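Local coordinates for protein 2-(acetamidomethylene)succinate hydrolase (Mesorhizobium loti, PDB 3KXP) that hydrolyses (E)-2-(acetamidomethylene)succinate to succinic semialdehyde, acetate, ammonia and carbon dioxide, the final reaction in the degradation of vitamin B6, at residues S81-P86 and R213-S218; S148-A153 and V248-D253; V53-I58 and A121-G126; P111-E116 and M236-R241. All coordinates share one frame; numbering follows the deposited sequence.

Interaction 1. Residues S81-P86 and R213-S218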
# COMPACT_ATOMS: atom_id res chain seq x y z
N SER A 81 9.49 3.42 -23.87
CA SER A 81 10.30 3.65 -22.67
C SER A 81 10.63 5.07 -22.22
O SER A 81 10.78 5.32 -21.02
CB SER A 81 11.62 2.87 -22.79
OG SER A 81 12.40 3.34 -23.87
N ALA A 82 10.75 6.01 -23.15
CA ALA A 82 11.11 7.39 -22.78
C ALA A 82 10.18 8.12 -21.82
O ALA A 82 10.62 8.98 -21.06
CB ALA A 82 11.29 8.23 -24.04
N VAL A 83 8.89 7.79 -21.84
CA VAL A 83 7.94 8.48 -20.96
C VAL A 83 8.30 8.33 -19.48
O VAL A 83 7.78 9.07 -18.64
CB VAL A 83 6.50 7.97 -21.18
CG1 VAL A 83 6.15 8.04 -22.67
CG2 VAL A 83 6.35 6.54 -20.66
N PHE A 84 9.18 7.39 -19.16
CA PHE A 84 9.55 7.17 -17.76
C PHE A 84 10.81 7.90 -17.28
O PHE A 84 11.08 7.91 -16.08
CB PHE A 84 9.72 5.68 -17.48
CG PHE A 84 8.44 4.90 -17.54
CD1 PHE A 84 8.18 4.04 -18.60
CD2 PHE A 84 7.49 5.03 -16.53
CE1 PHE A 84 6.99 3.31 -18.65
CE2 PHE A 84 6.30 4.32 -16.57
CZ PHE A 84 6.04 3.45 -17.64
N GLU A 85 11.56 8.51 -18.18
CA GLU A 85 12.79 9.18 -17.75
C GLU A 85 12.58 10.19 -16.62
O GLU A 85 13.35 10.20 -15.66
CB GLU A 85 13.51 9.85 -18.94
CG GLU A 85 13.89 8.88 -20.06
CD GLU A 85 15.04 9.36 -20.95
OE1 GLU A 85 15.23 10.58 -21.09
OE2 GLU A 85 15.75 8.50 -21.51
N PRO A 86 11.54 11.03 -16.69
CA PRO A 86 11.34 12.00 -15.60
C PRO A 86 11.18 11.33 -14.24
O PRO A 86 11.67 11.83 -13.22
CB PRO A 86 10.06 12.73 -16.02
CG PRO A 86 10.04 12.59 -17.51
CD PRO A 86 10.49 11.16 -17.71
N ARG A 213 5.65 16.35 -25.44
CA ARG A 213 6.90 16.53 -26.17
C ARG A 213 7.80 15.29 -26.05
O ARG A 213 8.43 14.89 -27.03
CB ARG A 213 7.62 17.79 -25.66
CG ARG A 213 9.10 17.90 -26.02
CD ARG A 213 9.39 17.96 -27.52
NE ARG A 213 8.89 19.16 -28.20
CZ ARG A 213 9.44 19.68 -29.30
NH1 ARG A 213 10.52 19.12 -29.84
NH2 ARG A 213 8.91 20.75 -29.89
N ILE A 214 7.87 14.69 -24.86
CA ILE A 214 8.69 13.50 -24.69
C ILE A 214 8.20 12.36 -25.59
O ILE A 214 9.00 11.67 -26.23
CB ILE A 214 8.72 13.03 -23.22
CG1 ILE A 214 9.61 13.98 -22.41
CG2 ILE A 214 9.26 11.60 -23.12
CD1 ILE A 214 9.61 13.71 -20.91
N ARG A 215 6.88 12.15 -25.65
CA ARG A 215 6.32 11.10 -26.49
C ARG A 215 6.59 11.44 -27.96
O ARG A 215 6.97 10.58 -28.76
CB ARG A 215 4.81 10.99 -26.29
CG ARG A 215 4.36 10.27 -25.03
CD ARG A 215 2.86 10.40 -24.87
NE ARG A 215 2.33 9.64 -23.75
CZ ARG A 215 1.67 8.50 -23.88
NH1 ARG A 215 1.45 7.98 -25.09
NH2 ARG A 215 1.21 7.87 -22.80
N ALA A 216 6.39 12.70 -28.31
CA ALA A 216 6.60 13.17 -29.67
C ALA A 216 8.02 12.91 -30.19
O ALA A 216 8.20 12.46 -31.32
CB ALA A 216 6.28 14.66 -29.76
N GLU A 217 9.02 13.19 -29.37
CA GLU A 217 10.40 13.01 -29.78
C GLU A 217 10.87 11.57 -29.73
O GLU A 217 11.80 11.21 -30.44
CB GLU A 217 11.34 13.84 -28.91
CG GLU A 217 10.99 15.31 -28.81
CD GLU A 217 12.02 16.10 -28.02
OE1 GLU A 217 12.55 15.56 -27.02
OE2 GLU A 217 12.30 17.26 -28.40
N SER A 218 10.25 10.74 -28.90
CA SER A 218 10.71 9.37 -28.75
C SER A 218 9.97 8.27 -29.49
O SER A 218 10.56 7.25 -29.82
CB SER A 218 10.75 9.00 -27.27
OG SER A 218 9.44 9.02 -26.71
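I214 and P86 meet tip to tip: CD1 of I214 comes within 3.6 Å of CG of P86, at the far corner of the proline ring. The isoleucine divides its work between two branches. With CG1 anti to its carbonyl carbon (chi1 -74°), CG2 stands anti to the backbone N, and this shorter branch lies against the 3-10 turn 81-84. There I214 CG2 is 3.6 Å from A82 O, a carbonyl already engaged by the backbone N of E85, and 4.0 Å from A82 CB. The turn belongs to the main body of an alpha/beta hydrolase, in the connection between strand 70-74 and helix 85-89; helix 209-218 is one of the helices inserted between strands 159-165 and 258-263, where this family carries its cap. The contact therefore joins cap to core. A82 points its methyl at the C-terminal turn of the cap helix, where CB of A82 and CB of S218 are only 3.4 Å apart, a tight fit for two carbons. OG of S218 is turned back to its own helix and bonds I214 O at 2.7 Å. That oxygen also accepts from the backbone N of S218, the two donors arriving from opposite faces of the carbonyl plane; N80 is a further partner of the hydroxyl. On the other flank, V83 and R215 cross obliquely, CG1 of V83 resting 3.7 Å from CG of R215. Beyond this apolar touch the arginine chain runs extended, carrying its guanidinium to a salt bridge with E298 and a cation-pi contact with Y204.

Interaction 2. Residues S148-A153 and V248-D253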
# COMPACT_ATOMS: atom_id res chain seq x y z
N SER A 148 3.30 -6.85 -16.09
CA SER A 148 4.04 -7.06 -14.85
C SER A 148 3.34 -7.99 -13.86
O SER A 148 3.98 -8.87 -13.28
CB SER A 148 4.33 -5.73 -14.17
OG SER A 148 5.24 -4.97 -14.94
N VAL A 149 2.04 -7.81 -13.66
CA VAL A 149 1.32 -8.67 -12.72
C VAL A 149 1.29 -10.11 -13.23
O VAL A 149 1.38 -11.05 -12.44
CB VAL A 149 -0.11 -8.15 -12.48
CG1 VAL A 149 -0.85 -9.07 -11.51
CG2 VAL A 149 -0.06 -6.73 -11.92
N THR A 150 1.17 -10.29 -14.55
CA THR A 150 1.16 -11.63 -15.13
C THR A 150 2.54 -12.26 -14.89
O THR A 150 2.65 -13.43 -14.51
CB THR A 150 0.88 -11.59 -16.65
OG1 THR A 150 -0.40 -11.00 -16.89
CG2 THR A 150 0.89 -13.00 -17.24
N ALA A 151 3.59 -11.47 -15.09
CA ALA A 151 4.96 -11.94 -14.89
C ALA A 151 5.21 -12.35 -13.44
O ALA A 151 5.76 -13.41 -13.17
CB ALA A 151 5.94 -10.85 -15.31
N ALA A 152 4.81 -11.48 -12.51
CA ALA A 152 5.00 -11.73 -11.09
C ALA A 152 4.31 -13.01 -10.62
O ALA A 152 4.83 -13.74 -9.78
CB ALA A 152 4.47 -10.54 -10.29
N ALA A 153 3.13 -13.27 -11.17
CA ALA A 153 2.37 -14.46 -10.81
C ALA A 153 2.97 -15.72 -11.41
O ALA A 153 2.81 -16.82 -10.87
CB ALA A 153 0.92 -14.30 -11.25
N VAL A 248 -8.15 -12.09 -14.16
CA VAL A 248 -8.47 -12.56 -12.81
C VAL A 248 -7.45 -13.55 -12.24
O VAL A 248 -6.98 -13.39 -11.12
CB VAL A 248 -9.90 -13.19 -12.77
CG1 VAL A 248 -10.16 -13.85 -11.42
CG2 VAL A 248 -10.94 -12.11 -13.02
N PRO A 249 -7.10 -14.60 -13.01
CA PRO A 249 -6.12 -15.59 -12.52
C PRO A 249 -4.81 -14.94 -12.07
O PRO A 249 -4.25 -15.30 -11.04
CB PRO A 249 -5.93 -16.51 -13.72
CG PRO A 249 -7.29 -16.49 -14.37
CD PRO A 249 -7.65 -15.01 -14.32
N ALA A 250 -4.33 -13.98 -12.86
CA ALA A 250 -3.08 -13.28 -12.54
C ALA A 250 -3.16 -12.50 -11.22
O ALA A 250 -2.22 -12.53 -10.43
CB ALA A 250 -2.71 -12.36 -13.68
N TYR A 251 -4.25 -11.78 -10.99
CA TYR A 251 -4.35 -11.05 -9.72
C TYR A 251 -4.66 -12.00 -8.58
O TYR A 251 -4.20 -11.81 -7.46
CB TYR A 251 -5.42 -9.96 -9.79
CG TYR A 251 -4.90 -8.62 -10.27
CD1 TYR A 251 -4.64 -8.38 -11.62
CD2 TYR A 251 -4.71 -7.57 -9.37
CE1 TYR A 251 -4.21 -7.13 -12.06
CE2 TYR A 251 -4.27 -6.32 -9.80
CZ TYR A 251 -4.03 -6.11 -11.15
OH TYR A 251 -3.64 -4.86 -11.58
N ARG A 252 -5.45 -13.03 -8.86
CA ARG A 252 -5.80 -14.01 -7.84
C ARG A 252 -4.59 -14.83 -7.37
O ARG A 252 -4.46 -15.14 -6.18
CB ARG A 252 -6.86 -14.97 -8.38
CG ARG A 252 -7.27 -16.08 -7.41
CD ARG A 252 -7.98 -17.19 -8.17
NE ARG A 252 -7.07 -17.77 -9.15
CZ ARG A 252 -7.45 -18.34 -10.29
NH1 ARG A 252 -8.74 -18.41 -10.60
NH2 ARG A 252 -6.54 -18.83 -11.12
N ASP A 253 -3.68 -15.16 -8.29
CA ASP A 253 -2.55 -16.00 -7.91
C ASP A 253 -1.21 -15.33 -7.59
O ASP A 253 -0.31 -15.99 -7.07
CB ASP A 253 -2.33 -17.07 -8.99
CG ASP A 253 -3.63 -17.80 -9.36
OD1 ASP A 253 -4.46 -18.05 -8.46
OD2 ASP A 253 -3.81 -18.12 -10.55
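The ring of Y251 receives V149 on one face: CG1 of the valine sits 3.8 Å above the ring plane, displaced toward the rim over CD1 and CE1. This is a CH-pi contact, the methyl lying 21° off the normal through the ring centre. The two side chains cross at about a right angle, and the second methyl of V149 follows the ring outward, CG2 being 4.1 Å from the OH of Y251. That hydroxyl is held by the carbonyl of F167, which fixes the far end of the ring. A second flat group, the guanidinium of R252, has P249 CA over one face and D253 at its edge, where NE and NH2 each take one carboxylate oxygen in a side-on salt bridge within the helix. Elsewhere the helices meet through small groups: CB of A153 lies 3.7 Å from A250 O, and CB of A250 is 4.2 Å from OG1 of T150, a hydroxyl bonded to R146 O in its own helix. Such slim residues suit an axis separation of 8.6 Å at a crossing angle of 54°. Helix 143-154 is the nucleophile helix of the alpha/beta hydrolase fold, leading directly from the elbow that bears S142, and helix 248-253 packs against it just ahead of strand 258-263.

Interaction 3. Residues V53-I58 and A121-G126; sequences VDIGRI and ADDIAG
R57 lays its guanidinium across the helix so that CB of D122 stands 3.3 Å above the centre of the plane, while D123 waits at the edge. The arginine chain bends at chi3 (-72°), which turns NE back toward the helix, and NE then donates to D123 OD2 over 2.9 Å. The oxygen is met on its anti side, with the carboxylate turned 55° from the guanidinium; NH2 adds a weak bond to the same atom. From the same loop as R57, CG2 of I58 also presses on this oxygen, 3.4 Å from D123 OD2, and the other carboxylate oxygen is taken by R103. Packing is equally close at I55, whose CD1 lies 3.4 Å from D123 O. G126 permits this approach, since a beta carbon there would be only 3.3 Å from I55 CD1. An alanine at D123 would probably leave both R57 and R103 without their shared carboxylate, two like charges side by side, and leave the R57 guanidinium less firmly fixed in its rotation.

The looser margin is wet. One water links I55 O to G126 O, and a second joins R57 NH1 to D122 OD2, an oxygen well out of the guanidinium plane, at which no N-H of R57 points directly. D122 gives its other oxygen to K154 and Y155. The chain turns sharply, D54 OD2 accepting from the backbone N of G56 in an Asx turn. The turn connects strands 49-54 and 59-65, and the arrangement is that of the N-terminal beta hairpin of an alpha/beta hydrolase, folded at its tip against helix 117-131.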
# COMPACT_ATOMS: atom_id res chain seq x y z
N VAL A 53 19.04 -5.19 -26.00
CA VAL A 53 19.48 -6.36 -25.27
C VAL A 53 18.88 -7.62 -25.84
O VAL A 53 17.67 -7.75 -25.98
CB VAL A 53 19.07 -6.27 -23.79
CG1 VAL A 53 19.62 -7.47 -23.02
CG2 VAL A 53 19.57 -4.96 -23.20
N ASP A 54 19.76 -8.55 -26.19
CA ASP A 54 19.34 -9.83 -26.74
C ASP A 54 19.05 -10.70 -25.52
O ASP A 54 19.94 -10.99 -24.74
CB ASP A 54 20.46 -10.43 -27.59
CG ASP A 54 20.06 -11.72 -28.27
OD1 ASP A 54 20.84 -12.20 -29.12
OD2 ASP A 54 18.98 -12.27 -27.96
N ILE A 55 17.79 -11.09 -25.35
CA ILE A 55 17.41 -11.92 -24.22
C ILE A 55 17.05 -13.32 -24.72
O ILE A 55 16.37 -14.09 -24.03
CB ILE A 55 16.22 -11.32 -23.44
CG1 ILE A 55 14.97 -11.28 -24.33
CG2 ILE A 55 16.58 -9.93 -22.95
CD1 ILE A 55 13.69 -10.91 -23.59
N GLY A 56 17.50 -13.63 -25.93
CA GLY A 56 17.25 -14.93 -26.51
C GLY A 56 15.99 -15.00 -27.35
O GLY A 56 16.04 -14.95 -28.58
N ARG A 57 14.85 -15.10 -26.68
CA ARG A 57 13.56 -15.19 -27.36
C ARG A 57 13.30 -13.97 -28.24
O ARG A 57 12.49 -14.04 -29.16
CB ARG A 57 12.44 -15.36 -26.32
CG ARG A 57 12.58 -14.46 -25.09
CD ARG A 57 11.52 -14.75 -24.01
NE ARG A 57 10.19 -14.30 -24.40
CZ ARG A 57 9.23 -15.10 -24.87
NH1 ARG A 57 9.46 -16.39 -25.01
NH2 ARG A 57 8.05 -14.59 -25.20
N ILE A 58 14.01 -12.88 -27.97
CA ILE A 58 13.83 -11.65 -28.74
C ILE A 58 14.85 -10.61 -28.27
O ILE A 58 15.55 -10.83 -27.29
CB ILE A 58 12.39 -11.08 -28.55
CG1 ILE A 58 12.17 -9.85 -29.42
CG2 ILE A 58 12.15 -10.72 -27.08
CD1 ILE A 58 10.76 -9.30 -29.39
N ALA A 121 4.85 -11.33 -20.85
CA ALA A 121 5.29 -11.78 -19.53
C ALA A 121 6.61 -12.56 -19.62
O ALA A 121 7.51 -12.35 -18.80
CB ALA A 121 4.20 -12.65 -18.89
N ASP A 122 6.71 -13.45 -20.60
CA ASP A 122 7.93 -14.22 -20.77
C ASP A 122 9.08 -13.29 -21.14
O ASP A 122 10.23 -13.54 -20.77
CB ASP A 122 7.75 -15.31 -21.84
CG ASP A 122 6.74 -16.38 -21.42
OD1 ASP A 122 6.55 -16.59 -20.20
OD2 ASP A 122 6.15 -17.02 -22.32
N ASP A 123 8.78 -12.21 -21.87
CA ASP A 123 9.82 -11.26 -22.24
C ASP A 123 10.45 -10.67 -21.00
O ASP A 123 11.66 -10.46 -20.95
CB ASP A 123 9.25 -10.11 -23.08
CG ASP A 123 9.06 -10.48 -24.53
OD1 ASP A 123 8.40 -9.70 -25.25
OD2 ASP A 123 9.56 -11.55 -24.96
N ILE A 124 9.62 -10.40 -19.99
CA ILE A 124 10.08 -9.81 -18.74
C ILE A 124 11.00 -10.76 -17.97
O ILE A 124 12.05 -10.36 -17.48
CB ILE A 124 8.87 -9.38 -17.85
CG1 ILE A 124 8.06 -8.33 -18.60
CG2 ILE A 124 9.35 -8.85 -16.50
CD1 ILE A 124 6.85 -7.81 -17.86
N ALA A 125 10.59 -12.02 -17.86
CA ALA A 125 11.40 -13.02 -17.18
C ALA A 125 12.74 -13.13 -17.89
O ALA A 125 13.80 -13.08 -17.27
CB ALA A 125 10.69 -14.36 -17.20
N GLY A 126 12.68 -13.26 -19.22
CA GLY A 126 13.90 -13.37 -20.00
C GLY A 126 14.85 -12.22 -19.73
O GLY A 126 16.04 -12.42 -19.55
O HOH W 1 16.92 -14.95 -21.06
O HOH W 2 7.04 -17.99 -24.93

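Interaction 4. Residues P111-E116 and M236-R241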
# COMPACT_ATOMS: atom_id res chain seq x y z
N PRO A 111 8.03 -8.86 -33.86
CA PRO A 111 7.62 -10.13 -34.46
C PRO A 111 6.28 -10.05 -35.17
O PRO A 111 5.48 -9.15 -34.91
CB PRO A 111 7.61 -11.09 -33.27
CG PRO A 111 7.39 -10.18 -32.09
CD PRO A 111 8.29 -9.03 -32.42
N GLU A 112 6.05 -10.99 -36.07
CA GLU A 112 4.82 -11.06 -36.85
C GLU A 112 3.62 -11.35 -35.95
O GLU A 112 2.50 -10.94 -36.26
CB GLU A 112 4.97 -12.16 -37.92
CG GLU A 112 3.88 -12.23 -38.98
CD GLU A 112 4.19 -13.26 -40.07
OE1 GLU A 112 4.30 -14.47 -39.74
OE2 GLU A 112 4.32 -12.87 -41.25
N THR A 113 3.86 -12.04 -34.84
CA THR A 113 2.78 -12.36 -33.91
C THR A 113 3.30 -12.60 -32.49
O THR A 113 4.48 -12.38 -32.21
CB THR A 113 1.99 -13.62 -34.38
OG1 THR A 113 0.68 -13.61 -33.80
CG2 THR A 113 2.72 -14.91 -33.97
N GLY A 114 2.42 -13.04 -31.60
CA GLY A 114 2.81 -13.29 -30.22
C GLY A 114 2.69 -12.04 -29.36
O GLY A 114 3.67 -11.57 -28.78
N TYR A 115 1.48 -11.49 -29.27
CA TYR A 115 1.27 -10.29 -28.48
C TYR A 115 0.25 -10.47 -27.37
O TYR A 115 -0.51 -9.55 -27.07
CB TYR A 115 0.88 -9.13 -29.40
CG TYR A 115 2.00 -8.72 -30.30
CD1 TYR A 115 2.16 -9.29 -31.57
CD2 TYR A 115 2.95 -7.79 -29.88
CE1 TYR A 115 3.24 -8.94 -32.39
CE2 TYR A 115 4.04 -7.44 -30.68
CZ TYR A 115 4.18 -8.01 -31.93
OH TYR A 115 5.22 -7.62 -32.74
N GLU A 116 0.23 -11.65 -26.77
CA GLU A 116 -0.69 -11.94 -25.69
C GLU A 116 0.02 -11.69 -24.37
O GLU A 116 1.23 -11.43 -24.35
CB GLU A 116 -1.16 -13.39 -25.76
CG GLU A 116 -1.91 -13.72 -27.03
CD GLU A 116 -3.19 -12.92 -27.18
OE1 GLU A 116 -4.14 -13.14 -26.40
OE2 GLU A 116 -3.23 -12.05 -28.08
N MSE A 236 0.20 -3.45 -32.64
CA MSE A 236 -0.80 -2.74 -31.85
C MSE A 236 -2.17 -3.42 -31.90
O MSE A 236 -2.79 -3.65 -30.86
CB MSE A 236 -0.95 -1.29 -32.34
CG MSE A 236 0.32 -0.48 -32.26
SE MSE A 236 1.18 -0.67 -30.53
CE MSE A 236 2.45 -2.07 -30.95
N ALA A 237 -2.63 -3.72 -33.11
CA ALA A 237 -3.92 -4.36 -33.30
C ALA A 237 -3.99 -5.67 -32.54
O ALA A 237 -4.99 -5.96 -31.89
CB ALA A 237 -4.18 -4.61 -34.80
N GLN A 238 -2.92 -6.45 -32.60
CA GLN A 238 -2.90 -7.72 -31.89
C GLN A 238 -2.80 -7.52 -30.39
O GLN A 238 -3.43 -8.25 -29.62
CB GLN A 238 -1.72 -8.57 -32.38
CG GLN A 238 -1.84 -8.97 -33.84
CD GLN A 238 -0.66 -9.79 -34.31
OE1 GLN A 238 -0.46 -10.92 -33.86
NE2 GLN A 238 0.13 -9.22 -35.21
N THR A 239 -2.03 -6.53 -29.97
CA THR A 239 -1.88 -6.24 -28.54
C THR A 239 -3.21 -5.77 -27.95
O THR A 239 -3.61 -6.23 -26.88
CB THR A 239 -0.83 -5.15 -28.31
OG1 THR A 239 0.44 -5.63 -28.76
CG2 THR A 239 -0.75 -4.81 -26.84
N ALA A 240 -3.89 -4.87 -28.66
CA ALA A 240 -5.17 -4.35 -28.21
C ALA A 240 -6.16 -5.48 -27.92
O ALA A 240 -6.72 -5.54 -26.83
CB ALA A 240 -5.76 -3.39 -29.25
N ARG A 241 -6.38 -6.39 -28.87
CA ARG A 241 -7.32 -7.47 -28.58
C ARG A 241 -6.80 -8.46 -27.55
O ARG A 241 -7.57 -9.17 -26.93
CB ARG A 241 -7.80 -8.20 -29.85
CG ARG A 241 -6.78 -8.45 -30.93
CD ARG A 241 -7.41 -8.11 -32.28
NE ARG A 241 -7.41 -6.66 -32.52
CZ ARG A 241 -8.20 -6.03 -33.37
NH1 ARG A 241 -8.11 -4.71 -33.51
NH2 ARG A 241 -9.11 -6.71 -34.07
O HOH W 3 -1.95 -8.16 -25.17
O HOH W 4 -0.47 -12.40 -30.77
O HOH W 5 -3.84 -10.78 -30.09
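OE1 of Q238 is approached by two donors: OG1 of T113, 2.9 Å away and in the plane of the amide carbonyl, and a water that reaches it weakly while accepting from the backbone N of Y115. The other end of the same amide is used as well, NE2 donating to E112 O over 3.1 Å along a nearly straight line (174°). The glutamine thus reads two consecutive residues of the loop at once. Beyond CG its chain runs extended (chi2 179°), which carries CD well out from the helix, and on the way CB of Q238 passes 4.0 Å from CD1 of Y115. The tyrosine ring lies at 72° to the amide plane. Its OH donates to P111 O at 2.7 Å, closing the loop on itself, and its CD2 comes 3.5 Å from OG1 of T239, a hydroxyl bonded to A235 O and Y120 OH. An alanine at Q238 would probably leave E112 O and the T113 hydroxyl without this partner and let this part of the loop drift from the helix. Past the ring, a water bridges Y115 O and T239 O. The loop 111-116 runs from strand 96-100 toward helix 117-131, with E116 at its N-cap, and packs against helix 233-242 of the cap; T239 also touches I77, a chloride-binding residue.

Overall arrangement
Three of the four contacts involve the helices between strands 159-165 and 258-263: interaction 1 presses one onto a 3-10 turn and the start of helix 85-89, interaction 4 another onto a loop of the main body, while interaction 2 sets the last against the nucleophile helix. Interaction 3 instead ties the N-terminal hairpin to helix 117-131. That helix is common ground: A121 and I124 also pack on T150 and A151 of interaction 2, and loop 111-116 of interaction 4 leads into its N-terminus, its P111 touching I58 of interaction 3. All four are only partly buried, yet their chemistry differs. Interactions 1 and 2 meet through apolar groups, whereas interaction 3 relies on charge and interaction 4 on neutral hydrogen bonds, both supplemented by waters.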